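Local coordinates for 23S rRNA-specific endonuclease VapC20 (PDB 5WZF), which acts as the toxin of a type II toxin-antitoxin system, a magnesium-dependent endoribonuclease that cleaves 23S rRNA in the sarcin-ricin loop, at the interface of chains A and B. Residues are numbered along the deposited sequence; one frame, centred on the assembly and turned at random. Chains: chain A, 23S rRNA-specific endonuclease VapC20; chain B, 23S rRNA-specific endonuclease VapC20.

Contact 1: the interface of chains A and B. Residues chain A 93, 96-97; chain B 55, 74, 77.
B:Arg77 meets A:Glu93 side-on, offering NE and NH2 to the two carboxylate oxygens in a bidentate salt bridge. NE donates to A:Glu93 OE2 at 2.9 Å, almost straight at 171°. Its neighbour NH2 of B:Arg77 reaches A:Glu93 OE1, also at 2.9 Å. Both oxygens lie close to the guanidinium plane and are met on their syn sides, but the carboxylate is turned 25° against the guanidinium, which leaves the nitrogens somewhat out of its own plane. Behind this pair the arginine stem slides past the A:Trp96 side chain in the opposite direction: CD of B:Arg77 sits over the face of the five-membered ring, touching CD1 of A:Trp96 at 3.3 Å. Toward the other end of the indole, the methyl CB of B:Ala74 packs against A:Trp96 CE3 at 3.6 Å, and the backbone of B:Gly55 approaches the six-membered ring.

One shell further out, NH1 of B:Arg77 turns back to the carbonyl O of B:Ala74 at 2.9 Å, which helps fix the rotation of the guanidinium. On the other side, A:Glu93 leaves its helix with CG anti to the backbone N (chi1 178°) and then bends, bringing the carboxylate to the arginine. A:Glu97 OE2, 4.7 Å from B:Arg77 NH2, probably adds a favourable charge. Together these groups hold helix 89-101 of chain A against helix 67-74 and the 3-10 helix 75-78 of chain B, securing one flank of the toxin homodimer.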
ATOM      1  N   GLU A  93       2.949  11.446  -7.096  1.00 16.84           N
ATOM      2  CA  GLU A  93       3.998  12.453  -6.969  1.00 22.12           C
ATOM      3  C   GLU A  93       3.548  13.612  -6.074  1.00 16.97           C
ATOM      4  O   GLU A  93       4.325  14.111  -5.258  1.00 18.30           O
ATOM      5  CB  GLU A  93       4.417  12.974  -8.347  1.00 20.83           C
ATOM      6  CG  GLU A  93       5.478  14.066  -8.307  1.00 26.95           C
ATOM      7  CD  GLU A  93       6.792  13.605  -7.695  1.00 29.01           C
ATOM      8  OE1 GLU A  93       7.535  14.467  -7.179  1.00 29.26           O
ATOM      9  OE2 GLU A  93       7.092  12.391  -7.731  1.00 24.99           O
ATOM     10  N   TRP A  96       3.697  12.330  -2.554  1.00 13.70           N
ATOM     11  CA  TRP A  96       5.078  12.298  -2.079  1.00 14.09           C
ATOM     12  C   TRP A  96       5.555  13.681  -1.629  1.00 18.22           C
ATOM     13  O   TRP A  96       6.131  13.832  -0.551  1.00 16.57           O
ATOM     14  CB  TRP A  96       6.008  11.773  -3.168  1.00 14.71           C
ATOM     15  CG  TRP A  96       5.999  10.282  -3.347  1.00 13.85           C
ATOM     16  CD1 TRP A  96       5.669   9.594  -4.479  1.00 16.09           C
ATOM     17  CD2 TRP A  96       6.363   9.297  -2.371  1.00 19.29           C
ATOM     18  NE1 TRP A  96       5.802   8.240  -4.265  1.00 16.72           N
ATOM     19  CE2 TRP A  96       6.225   8.033  -2.979  1.00 18.25           C
ATOM     20  CE3 TRP A  96       6.785   9.362  -1.039  1.00 16.78           C
ATOM     21  CZ2 TRP A  96       6.496   6.844  -2.303  1.00 17.95           C
ATOM     22  CZ3 TRP A  96       7.049   8.180  -0.366  1.00 16.53           C
ATOM     23  CH2 TRP A  96       6.906   6.937  -1.001  1.00 16.89           C
ATOM     24  N   GLU A  97       5.318  14.682  -2.468  1.00 17.51           N
ATOM     25  CA  GLU A  97       5.739  16.038  -2.148  1.00 21.04           C
ATOM     26  C   GLU A  97       5.011  16.522  -0.896  1.00 22.03           C
ATOM     27  O   GLU A  97       5.604  17.174  -0.043  1.00 19.02           O
ATOM     28  CB  GLU A  97       5.493  16.970  -3.335  1.00 24.27           C
ATOM     29  CG  GLU A  97       6.310  16.593  -4.566  1.00 30.10           C
ATOM     30  CD  GLU A  97       6.123  17.550  -5.728  1.00 42.50           C
ATOM     31  OE1 GLU A  97       5.310  18.490  -5.609  1.00 46.29           O
ATOM     32  OE2 GLU A  97       6.792  17.359  -6.767  1.00 47.52           O
TER
ATOM     33  N   GLY B  55       5.822   3.061  -1.312  1.00 15.64           N
ATOM     34  CA  GLY B  55       4.799   3.569  -0.420  1.00 14.53           C
ATOM     35  C   GLY B  55       4.793   2.838   0.908  1.00 16.49           C
ATOM     36  O   GLY B  55       4.724   3.460   1.966  1.00 16.03           O
ATOM     37  N   ALA B  74      11.501   8.142   0.251  1.00 21.32           N
ATOM     38  CA  ALA B  74      10.752   8.913  -0.734  1.00 18.38           C
ATOM     39  C   ALA B  74      11.642   9.298  -1.914  1.00 17.61           C
ATOM     40  O   ALA B  74      11.197   9.337  -3.060  1.00 19.50           O
ATOM     41  CB  ALA B  74      10.157  10.159  -0.090  1.00 17.32           C
ATOM     42  N   ARG B  77      12.359   7.345  -5.405  1.00 19.68           N
ATOM     43  CA  ARG B  77      11.552   7.586  -6.594  1.00 25.62           C
ATOM     44  C   ARG B  77      12.240   8.562  -7.555  1.00 23.48           C
ATOM     45  O   ARG B  77      11.910   8.603  -8.738  1.00 24.05           O
ATOM     46  CB  ARG B  77      10.173   8.119  -6.208  1.00 22.56           C
ATOM     47  CG  ARG B  77      10.107   9.633  -6.099  1.00 21.43           C
ATOM     48  CD  ARG B  77       8.823  10.085  -5.432  1.00 19.04           C
ATOM     49  NE  ARG B  77       8.647  11.534  -5.492  1.00 22.31           N
ATOM     50  CZ  ARG B  77       9.212  12.394  -4.648  1.00 20.50           C
ATOM     51  NH1 ARG B  77       9.995  11.952  -3.674  1.00 18.86           N
ATOM     52  NH2 ARG B  77       8.990  13.694  -4.777  1.00 21.27           N
TER

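Contact 2: the interface of chains A and B. Residues chain A 55, 74, 77; chain B 93, 96-97.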
ATOM      1  N   GLY A  55      -6.279  -2.206  -1.538  1.00 13.91           N
ATOM      2  CA  GLY A  55      -5.140  -3.074  -1.306  1.00 13.95           C
ATOM      3  C   GLY A  55      -4.785  -3.156   0.166  1.00 15.91           C
ATOM      4  O   GLY A  55      -4.510  -4.233   0.693  1.00 15.37           O
ATOM      5  N   ALA A  74     -11.737  -7.560  -1.778  1.00 19.06           N
ATOM      6  CA  ALA A  74     -11.320  -7.651  -3.169  1.00 15.54           C
ATOM      7  C   ALA A  74     -12.492  -7.372  -4.108  1.00 18.35           C
ATOM      8  O   ALA A  74     -12.337  -6.730  -5.147  1.00 19.79           O
ATOM      9  CB  ALA A  74     -10.720  -9.029  -3.454  1.00 17.42           C
ATOM     10  N   ARG A  77     -13.769  -3.880  -5.752  1.00 17.95           N
ATOM     11  CA  ARG A  77     -13.243  -3.387  -7.022  1.00 17.13           C
ATOM     12  C   ARG A  77     -14.177  -3.715  -8.183  1.00 19.90           C
ATOM     13  O   ARG A  77     -14.098  -3.094  -9.244  1.00 23.48           O
ATOM     14  CB  ARG A  77     -11.854  -3.969  -7.295  1.00 18.46           C
ATOM     15  CG  ARG A  77     -11.868  -5.314  -8.010  1.00 17.12           C
ATOM     16  CD  ARG A  77     -10.480  -5.946  -8.021  1.00 15.59           C
ATOM     17  NE  ARG A  77     -10.421  -7.145  -8.850  1.00 16.62           N
ATOM     18  CZ  ARG A  77     -10.856  -8.341  -8.466  1.00 20.23           C
ATOM     19  NH1 ARG A  77     -11.389  -8.501  -7.263  1.00 18.23           N
ATOM     20  NH2 ARG A  77     -10.763  -9.379  -9.286  1.00 18.67           N
TER
ATOM     21  N   GLU B  93      -5.048  -5.977 -11.508  1.00 15.70           N
ATOM     22  CA  GLU B  93      -6.174  -6.894 -11.633  1.00 15.64           C
ATOM     23  C   GLU B  93      -5.682  -8.340 -11.598  1.00 16.09           C
ATOM     24  O   GLU B  93      -6.336  -9.214 -11.023  1.00 19.78           O
ATOM     25  CB  GLU B  93      -6.960  -6.621 -12.914  1.00 17.11           C
ATOM     26  CG  GLU B  93      -8.137  -7.560 -13.140  1.00 29.87           C
ATOM     27  CD  GLU B  93      -9.202  -7.451 -12.060  1.00 30.25           C
ATOM     28  OE1 GLU B  93      -9.283  -6.392 -11.401  1.00 26.49           O
ATOM     29  OE2 GLU B  93      -9.953  -8.432 -11.869  1.00 30.98           O
ATOM     30  N   TRP B  96      -5.022  -9.127  -8.024  1.00 11.41           N
ATOM     31  CA  TRP B  96      -6.247  -9.419  -7.285  1.00 17.24           C
ATOM     32  C   TRP B  96      -6.730 -10.849  -7.539  1.00 16.50           C
ATOM     33  O   TRP B  96      -7.117 -11.556  -6.603  1.00 15.05           O
ATOM     34  CB  TRP B  96      -7.362  -8.433  -7.652  1.00 18.97           C
ATOM     35  CG  TRP B  96      -7.274  -7.088  -6.975  1.00 14.20           C
ATOM     36  CD1 TRP B  96      -7.091  -5.878  -7.580  1.00 17.25           C
ATOM     37  CD2 TRP B  96      -7.383  -6.822  -5.572  1.00 12.87           C
ATOM     38  NE1 TRP B  96      -7.073  -4.875  -6.639  1.00 15.42           N
ATOM     39  CE2 TRP B  96      -7.249  -5.428  -5.398  1.00 12.93           C
ATOM     40  CE3 TRP B  96      -7.568  -7.629  -4.443  1.00 13.93           C
ATOM     41  CZ2 TRP B  96      -7.304  -4.821  -4.145  1.00 12.64           C
ATOM     42  CZ3 TRP B  96      -7.622  -7.024  -3.198  1.00 13.55           C
ATOM     43  CH2 TRP B  96      -7.488  -5.634  -3.060  1.00 14.50           C
ATOM     44  N   GLU B  97      -6.723 -11.262  -8.803  1.00 15.89           N
ATOM     45  CA  GLU B  97      -7.140 -12.615  -9.160  1.00 19.81           C
ATOM     46  C   GLU B  97      -6.215 -13.622  -8.493  1.00 17.38           C
ATOM     47  O   GLU B  97      -6.654 -14.668  -8.015  1.00 18.34           O
ATOM     48  CB  GLU B  97      -7.138 -12.810 -10.680  1.00 23.12           C
ATOM     49  CG  GLU B  97      -8.091 -11.890 -11.423  1.00 30.05           C
ATOM     50  CD  GLU B  97      -7.977 -12.017 -12.930  1.00 42.88           C
ATOM     51  OE1 GLU B  97      -7.137 -12.813 -13.402  1.00 49.99           O
ATOM     52  OE2 GLU B  97      -8.728 -11.319 -13.643  1.00 45.92           O
TER
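Alongside B:Trp96 lies A:Arg77, the residue with most surface buried in this flank of the homodimer interface, where the 3-10 helix 76-78 of chain A meets helix 89-101 of chain B. Its CG takes the crowded position between backbone N and carbonyl carbon (chi1 87°), and from there the chain runs extended to NE. A turn at the last torsion (chi4 -79°) then swings the guanidinium round, so that its plane comes within 18° of the indole plane. The two side chains pass in opposite directions, with CD of A:Arg77 over the face of the five-membered ring in a CH-pi contact, 3.4 Å from B:Trp96 CD1. CB of B:Trp96, the methylene that carries the indole, sits over the centre of the A:Arg77 guanidinium, 3.5 Å above its plane. Arginine and tryptophan therefore overlap by stem on ring and stem on cation, rather than cation squarely on ring.

A:Ala74 continues the same apolar surface, its CB resting 3.6 Å from B:Trp96 CE3. At the far end of the six-membered ring the helix of A:Gly55 comes close, with its backbone N 3.8 Å from B:Trp96 CZ2.

The charged end of A:Arg77 is held at its edge. NE bonds to B:Glu93 OE1 at 2.9 Å, and NH2 to OE2 of the same carboxylate, each oxygen being met on its syn side. The remaining nitrogen, NH1 of A:Arg77, bonds at 2.9 Å to the carbonyl O of A:Ala74, approaching from well above the carbonyl plane.

Contact 3: the interface of chains A and B. Residues chain A 51, 86-89, 92; chain B 51, 86-89, 92.
At the centre of the homodimer is a polar, nearly symmetric interface in which A:His86 and B:His86 meet tip to tip and each chain's Asn51 reaches across to the other's Glu92, tying the two PIN domains together at the middle of the interface. The imidazole NE2 atoms of A:His86 and B:His86 are 3.0 Å apart in a hydrogen bond whose direction is not settled; one must donate and the other accept, so the two rings are probably not both fully protonated. The rings stand edge to face, their planes 72° apart, and each points CE1 at the partner's main chain, with A:His86 CE1 3.3 Å from the carbonyl O of B:Val87.

Flanking the histidines, ND2 of B:Asn51 bonds to OE2 of A:Glu92 at 2.8 Å, using the syn lone pair, the oxygen lying near the amide plane. The reciprocal bond runs from A:Asn51 ND2 to B:Glu92 OE2 at the same 2.8 Å. Both asparagines carry CG between backbone N and carbonyl carbon (58° in A:Asn51), and each amide is steadied from within its own chain: OD1 of A:Asn51 accepts from the backbone N of A:Val87 at 3.0 Å, which helps hold the amide with ND2 toward the partner. The glutamates extend beyond CG to meet it. On one side a water bridges the two chains, 2.6 Å from A:His86 ND1 and 2.6 Å from B:Glu92 OE1.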
ATOM      1  N   ASN A  51      -7.465   2.352  -5.352  1.00 14.05           N
ATOM      2  CA  ASN A  51      -6.798   1.062  -5.448  1.00 13.93           C
ATOM      3  C   ASN A  51      -5.876   0.832  -4.254  1.00 14.34           C
ATOM      4  O   ASN A  51      -5.808  -0.275  -3.718  1.00 15.87           O
ATOM      5  CB  ASN A  51      -6.017   0.947  -6.767  1.00 16.16           C
ATOM      6  CG  ASN A  51      -4.978   2.048  -6.947  1.00 19.14           C
ATOM      7  OD1 ASN A  51      -5.202   3.206  -6.589  1.00 17.44           O
ATOM      8  ND2 ASN A  51      -3.834   1.687  -7.517  1.00 18.83           N
ATOM      9  N   HIS A  86      -7.984   4.500  -9.713  1.00 17.23           N
ATOM     10  CA  HIS A  86      -6.593   4.097  -9.798  1.00 18.82           C
ATOM     11  C   HIS A  86      -5.735   5.346  -9.644  1.00 20.47           C
ATOM     12  O   HIS A  86      -5.757   6.230 -10.500  1.00 20.40           O
ATOM     13  CB  HIS A  86      -6.300   3.393 -11.126  1.00 18.99           C
ATOM     14  CG  HIS A  86      -4.871   2.975 -11.284  1.00 21.94           C
ATOM     15  ND1 HIS A  86      -4.441   1.687 -11.049  1.00 20.97           N
ATOM     16  CD2 HIS A  86      -3.771   3.677 -11.649  1.00 20.85           C
ATOM     17  CE1 HIS A  86      -3.140   1.612 -11.265  1.00 22.04           C
ATOM     18  NE2 HIS A  86      -2.710   2.806 -11.630  1.00 20.97           N
ATOM     19  N   VAL A  87      -5.002   5.430  -8.539  1.00 15.95           N
ATOM     20  CA  VAL A  87      -4.158   6.589  -8.291  1.00 17.09           C
ATOM     21  C   VAL A  87      -3.058   6.666  -9.342  1.00 18.37           C
ATOM     22  O   VAL A  87      -2.255   5.743  -9.486  1.00 19.13           O
ATOM     23  CB  VAL A  87      -3.538   6.551  -6.884  1.00 17.65           C
ATOM     24  CG1 VAL A  87      -2.688   7.789  -6.646  1.00 18.24           C
ATOM     25  CG2 VAL A  87      -4.638   6.437  -5.827  1.00 13.93           C
ATOM     26  N   THR A  88      -3.041   7.765 -10.086  1.00 15.33           N
ATOM     27  CA  THR A  88      -2.077   7.941 -11.165  1.00 20.14           C
ATOM     28  C   THR A  88      -0.691   8.238 -10.612  1.00 19.66           C
ATOM     29  O   THR A  88      -0.543   8.590  -9.442  1.00 18.45           O
ATOM     30  CB  THR A  88      -2.480   9.083 -12.108  1.00 25.42           C
ATOM     31  OG1 THR A  88      -2.517  10.310 -11.369  1.00 22.68           O
ATOM     32  CG2 THR A  88      -3.849   8.817 -12.736  1.00 25.72           C
ATOM     33  N   ALA A  89       0.317   8.102 -11.464  1.00 19.40           N
ATOM     34  CA  ALA A  89       1.686   8.427 -11.088  1.00 22.75           C
ATOM     35  C   ALA A  89       1.798   9.884 -10.637  1.00 20.13           C
ATOM     36  O   ALA A  89       2.526  10.197  -9.694  1.00 20.73           O
ATOM     37  CB  ALA A  89       2.635   8.156 -12.252  1.00 25.19           C
ATOM     38  N   GLU A  92       0.400  10.328  -7.187  1.00 16.25           N
ATOM     39  CA  GLU A  92       1.374   9.791  -6.245  1.00 16.27           C
ATOM     40  C   GLU A  92       2.513  10.788  -6.027  1.00 17.74           C
ATOM     41  O   GLU A  92       2.983  10.965  -4.907  1.00 16.98           O
ATOM     42  CB  GLU A  92       1.920   8.441  -6.727  1.00 15.50           C
ATOM     43  CG  GLU A  92       0.916   7.295  -6.595  1.00 18.11           C
ATOM     44  CD  GLU A  92       1.494   5.946  -7.001  1.00 23.75           C
ATOM     45  OE1 GLU A  92       2.637   5.912  -7.489  1.00 26.60           O
ATOM     46  OE2 GLU A  92       0.800   4.926  -6.829  1.00 22.13           O
TER
ATOM     47  N   ASN B  51       5.954   1.225  -7.076  1.00 14.01           N
ATOM     48  CA  ASN B  51       5.325   2.328  -6.360  1.00 16.63           C
ATOM     49  C   ASN B  51       4.678   1.837  -5.067  1.00 17.71           C
ATOM     50  O   ASN B  51       4.755   2.507  -4.039  1.00 13.73           O
ATOM     51  CB  ASN B  51       4.297   3.036  -7.250  1.00 18.57           C
ATOM     52  CG  ASN B  51       3.220   2.099  -7.768  1.00 20.86           C
ATOM     53  OD1 ASN B  51       3.493   0.954  -8.126  1.00 20.40           O
ATOM     54  ND2 ASN B  51       1.984   2.586  -7.809  1.00 21.03           N
ATOM     55  N   HIS B  86       5.585   1.702 -11.871  1.00 20.51           N
ATOM     56  CA  HIS B  86       4.216   2.010 -11.465  1.00 20.50           C
ATOM     57  C   HIS B  86       3.302   0.875 -11.913  1.00 16.95           C
ATOM     58  O   HIS B  86       3.091   0.673 -13.110  1.00 19.64           O
ATOM     59  CB  HIS B  86       3.737   3.340 -12.058  1.00 20.71           C
ATOM     60  CG  HIS B  86       2.296   3.638 -11.776  1.00 23.39           C
ATOM     61  ND1 HIS B  86       1.886   4.363 -10.677  1.00 23.14           N
ATOM     62  CD2 HIS B  86       1.168   3.285 -12.435  1.00 23.23           C
ATOM     63  CE1 HIS B  86       0.567   4.453 -10.679  1.00 20.79           C
ATOM     64  NE2 HIS B  86       0.108   3.809 -11.737  1.00 21.05           N
ATOM     65  N   VAL B  87       2.778   0.125 -10.953  1.00 13.82           N
ATOM     66  CA  VAL B  87       1.935  -1.022 -11.273  1.00 15.74           C
ATOM     67  C   VAL B  87       0.674  -0.568 -12.002  1.00 16.84           C
ATOM     68  O   VAL B  87      -0.106   0.225 -11.478  1.00 20.04           O
ATOM     69  CB  VAL B  87       1.552  -1.807 -10.009  1.00 18.39           C
ATOM     70  CG1 VAL B  87       0.746  -3.040 -10.384  1.00 17.85           C
ATOM     71  CG2 VAL B  87       2.805  -2.203  -9.234  1.00 17.01           C
ATOM     72  N   THR B  88       0.489  -1.066 -13.221  1.00 17.31           N
ATOM     73  CA  THR B  88      -0.649  -0.679 -14.046  1.00 17.71           C
ATOM     74  C   THR B  88      -1.948  -1.288 -13.536  1.00 15.87           C
ATOM     75  O   THR B  88      -1.933  -2.213 -12.723  1.00 17.59           O
ATOM     76  CB  THR B  88      -0.447  -1.105 -15.510  1.00 20.39           C
ATOM     77  OG1 THR B  88      -0.459  -2.536 -15.598  1.00 23.75           O
ATOM     78  CG2 THR B  88       0.877  -0.574 -16.039  1.00 23.61           C
ATOM     79  N   ALA B  89      -3.071  -0.761 -14.017  1.00 17.88           N
ATOM     80  CA  ALA B  89      -4.382  -1.278 -13.650  1.00 17.50           C
ATOM     81  C   ALA B  89      -4.509  -2.749 -14.027  1.00 17.11           C
ATOM     82  O   ALA B  89      -5.049  -3.545 -13.262  1.00 17.97           O
ATOM     83  CB  ALA B  89      -5.484  -0.466 -14.315  1.00 21.38           C
ATOM     84  N   GLU B  92      -2.465  -4.877 -11.598  1.00 15.59           N
ATOM     85  CA  GLU B  92      -3.184  -4.936 -10.328  1.00 13.26           C
ATOM     86  C   GLU B  92      -4.343  -5.931 -10.383  1.00 13.99           C
ATOM     87  O   GLU B  92      -4.591  -6.651  -9.420  1.00 15.38           O
ATOM     88  CB  GLU B  92      -3.708  -3.551  -9.932  1.00 20.60           C
ATOM     89  CG  GLU B  92      -2.649  -2.654  -9.322  1.00 22.62           C
ATOM     90  CD  GLU B  92      -3.237  -1.457  -8.595  1.00 19.17           C
ATOM     91  OE1 GLU B  92      -4.470  -1.279  -8.632  1.00 19.85           O
ATOM     92  OE2 GLU B  92      -2.460  -0.706  -7.978  1.00 24.88           O
TER
HETATM   93  O   HOH W   1      -5.969  -0.370 -10.565  1.00 36.58           O

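Contact 4: the interface of chains A and B. Residues chain A 99, 106-107; chain B 58, 62-63.
A:Glu106 reaches across B:Arg63 at about a right angle, although the glutamate is poorly ordered and its distances are tentative. The carboxylate OE2 is 3.8 Å from B:Arg63 NE, a long salt bridge. A water bridges the pair, bonded at 2.8 Å both to A:Glu106 OE2 and to B:Arg63 NE. The arginine chain is extended from CG to NE, and the carboxylate oxygen lies at the edge of its guanidinium rather than over a face.

B:Asn62 recognises the main chain of A:Tyr107. Its ND2 bonds to the carbonyl O of A:Tyr107 at 3.1 Å, from above the carbonyl plane and with a bent 136° at the hydrogen, and also bonds to a water that bonds in turn to the backbone N of A:Tyr107. The same carbonyl oxygen takes a second, straighter bond from the indole NE1 of B:Trp58 at 2.9 Å, with the oxygen close to the plane of the indole ring, so two donors hold it. B:Trp58 has its faces packed from both chains: A:Leu99 lies over one, its CB 3.6 Å from B:Trp58 CZ2, and CB of B:Asn62 is over the other.

This flank of the homodimer docks the later turns of helix 51-63 of chain B, which carry B:Trp58, B:Asn62 and B:Arg63, on chain A, at the end of helix 89-101 and the loop leading into helix 109-121, which carries a predicted magnesium ligand, A:Asp111.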
ATOM      1  N   LEU A  99       3.872  14.519   1.577  1.00 16.92           N
ATOM      2  CA  LEU A  99       4.453  13.778   2.699  1.00 15.08           C
ATOM      3  C   LEU A  99       5.750  14.396   3.192  1.00 20.60           C
ATOM      4  O   LEU A  99       5.991  14.490   4.396  1.00 20.65           O
ATOM      5  CB  LEU A  99       4.712  12.325   2.307  1.00 13.78           C
ATOM      6  CG  LEU A  99       3.494  11.409   2.247  1.00 14.47           C
ATOM      7  CD1 LEU A  99       3.851  10.101   1.551  1.00 13.71           C
ATOM      8  CD2 LEU A  99       2.956  11.157   3.648  1.00 16.05           C
ATOM      9  N   GLU A 106       2.473  12.093  11.857  1.00 29.84           N
ATOM     10  CA  GLU A 106       2.806  10.836  11.195  1.00 28.11           C
ATOM     11  C   GLU A 106       1.717  10.426  10.206  1.00 28.41           C
ATOM     12  O   GLU A 106       0.628  10.010  10.603  1.00 30.58           O
ATOM     13  CB  GLU A 106       3.026   9.729  12.226  1.00 35.06           C
ATOM     14  CG  GLU A 106       3.343   8.375  11.615  1.00 39.79           C
ATOM     15  CD  GLU A 106       3.327   7.259  12.635  1.00 47.11           C
ATOM     16  OE1 GLU A 106       3.967   7.410  13.697  1.00 46.27           O
ATOM     17  OE2 GLU A 106       2.665   6.234  12.379  1.00 54.46           O
ATOM     18  N   TYR A 107       2.023  10.552   8.917  1.00 22.91           N
ATOM     19  CA  TYR A 107       1.080  10.210   7.856  1.00 22.56           C
ATOM     20  C   TYR A 107       1.568   9.022   7.033  1.00 21.29           C
ATOM     21  O   TYR A 107       2.748   8.936   6.700  1.00 19.31           O
ATOM     22  CB  TYR A 107       0.855  11.401   6.923  1.00 19.84           C
ATOM     23  CG  TYR A 107       0.024  12.525   7.505  1.00 20.76           C
ATOM     24  CD1 TYR A 107      -1.347  12.385   7.678  1.00 19.08           C
ATOM     25  CD2 TYR A 107       0.608  13.738   7.853  1.00 22.31           C
ATOM     26  CE1 TYR A 107      -2.115  13.416   8.200  1.00 20.54           C
ATOM     27  CE2 TYR A 107      -0.150  14.774   8.376  1.00 24.68           C
ATOM     28  CZ  TYR A 107      -1.509  14.609   8.547  1.00 23.94           C
ATOM     29  OH  TYR A 107      -2.265  15.639   9.063  1.00 25.81           O
TER
ATOM     30  N   TRP B  58       7.870   3.864   2.909  1.00 12.94           N
ATOM     31  CA  TRP B  58       7.653   5.139   3.592  1.00 11.45           C
ATOM     32  C   TRP B  58       6.931   4.926   4.916  1.00 14.48           C
ATOM     33  O   TRP B  58       7.373   5.389   5.969  1.00 14.95           O
ATOM     34  CB  TRP B  58       6.836   6.111   2.729  1.00 12.29           C
ATOM     35  CG  TRP B  58       6.288   7.261   3.536  1.00 16.76           C
ATOM     36  CD1 TRP B  58       5.121   7.283   4.247  1.00 15.35           C
ATOM     37  CD2 TRP B  58       6.904   8.538   3.741  1.00 16.01           C
ATOM     38  NE1 TRP B  58       4.970   8.493   4.878  1.00 17.77           N
ATOM     39  CE2 TRP B  58       6.051   9.282   4.583  1.00 20.20           C
ATOM     40  CE3 TRP B  58       8.087   9.127   3.288  1.00 17.21           C
ATOM     41  CZ2 TRP B  58       6.343  10.588   4.980  1.00 25.65           C
ATOM     42  CZ3 TRP B  58       8.379  10.426   3.688  1.00 18.03           C
ATOM     43  CH2 TRP B  58       7.509  11.138   4.524  1.00 26.04           C
ATOM     44  N   ASN B  62       8.543   5.617   8.488  1.00 17.44           N
ATOM     45  CA  ASN B  62       7.981   6.772   9.181  1.00 18.28           C
ATOM     46  C   ASN B  62       7.489   6.360  10.565  1.00 20.33           C
ATOM     47  O   ASN B  62       7.608   7.112  11.534  1.00 23.05           O
ATOM     48  CB  ASN B  62       6.842   7.392   8.360  1.00 19.37           C
ATOM     49  CG  ASN B  62       6.520   8.812   8.786  1.00 19.58           C
ATOM     50  OD1 ASN B  62       7.363   9.506   9.347  1.00 20.67           O
ATOM     51  ND2 ASN B  62       5.296   9.249   8.519  1.00 20.74           N
ATOM     52  N   ARG B  63       6.953   5.148  10.651  1.00 22.74           N
ATOM     53  CA  ARG B  63       6.451   4.615  11.912  1.00 28.17           C
ATOM     54  C   ARG B  63       7.574   4.193  12.853  1.00 29.08           C
ATOM     55  O   ARG B  63       7.554   4.520  14.038  1.00 31.84           O
ATOM     56  CB  ARG B  63       5.520   3.425  11.657  1.00 32.25           C
ATOM     57  CG  ARG B  63       4.153   3.819  11.129  1.00 40.05           C
ATOM     58  CD  ARG B  63       3.294   2.614  10.773  1.00 45.37           C
ATOM     59  NE  ARG B  63       1.946   3.025  10.381  1.00 47.57           N
ATOM     60  CZ  ARG B  63       1.091   2.260   9.710  1.00 46.80           C
ATOM     61  NH1 ARG B  63       1.442   1.035   9.341  1.00 42.63           N
ATOM     62  NH2 ARG B  63      -0.113   2.726   9.399  1.00 47.58           N
TER
HETATM   63  O   HOH W   2       4.476  11.942   8.489  1.00 25.74           O
HETATM   64  O   HOH W   3       1.148   5.666  10.044  1.00 42.63           O

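Contacts 1 and 2 are the two copies of one patch, with C-alpha centres about 23 Å apart, and contact 3 lies between them, about 13 Å from each, on the pseudo-twofold of the dimer. Contact 4 is about 11 Å from contact 1, about 20 Å from contact 3 and about 25 Å from contact 2. Helix 89-101 runs through all four: in chain A it serves contacts 1, 3 and 4, facing helix 51-63 of chain B, while its chain B counterpart serves contacts 2 and 3. These patches together join the two nucleases, polar at the middle and mixed toward the flanks.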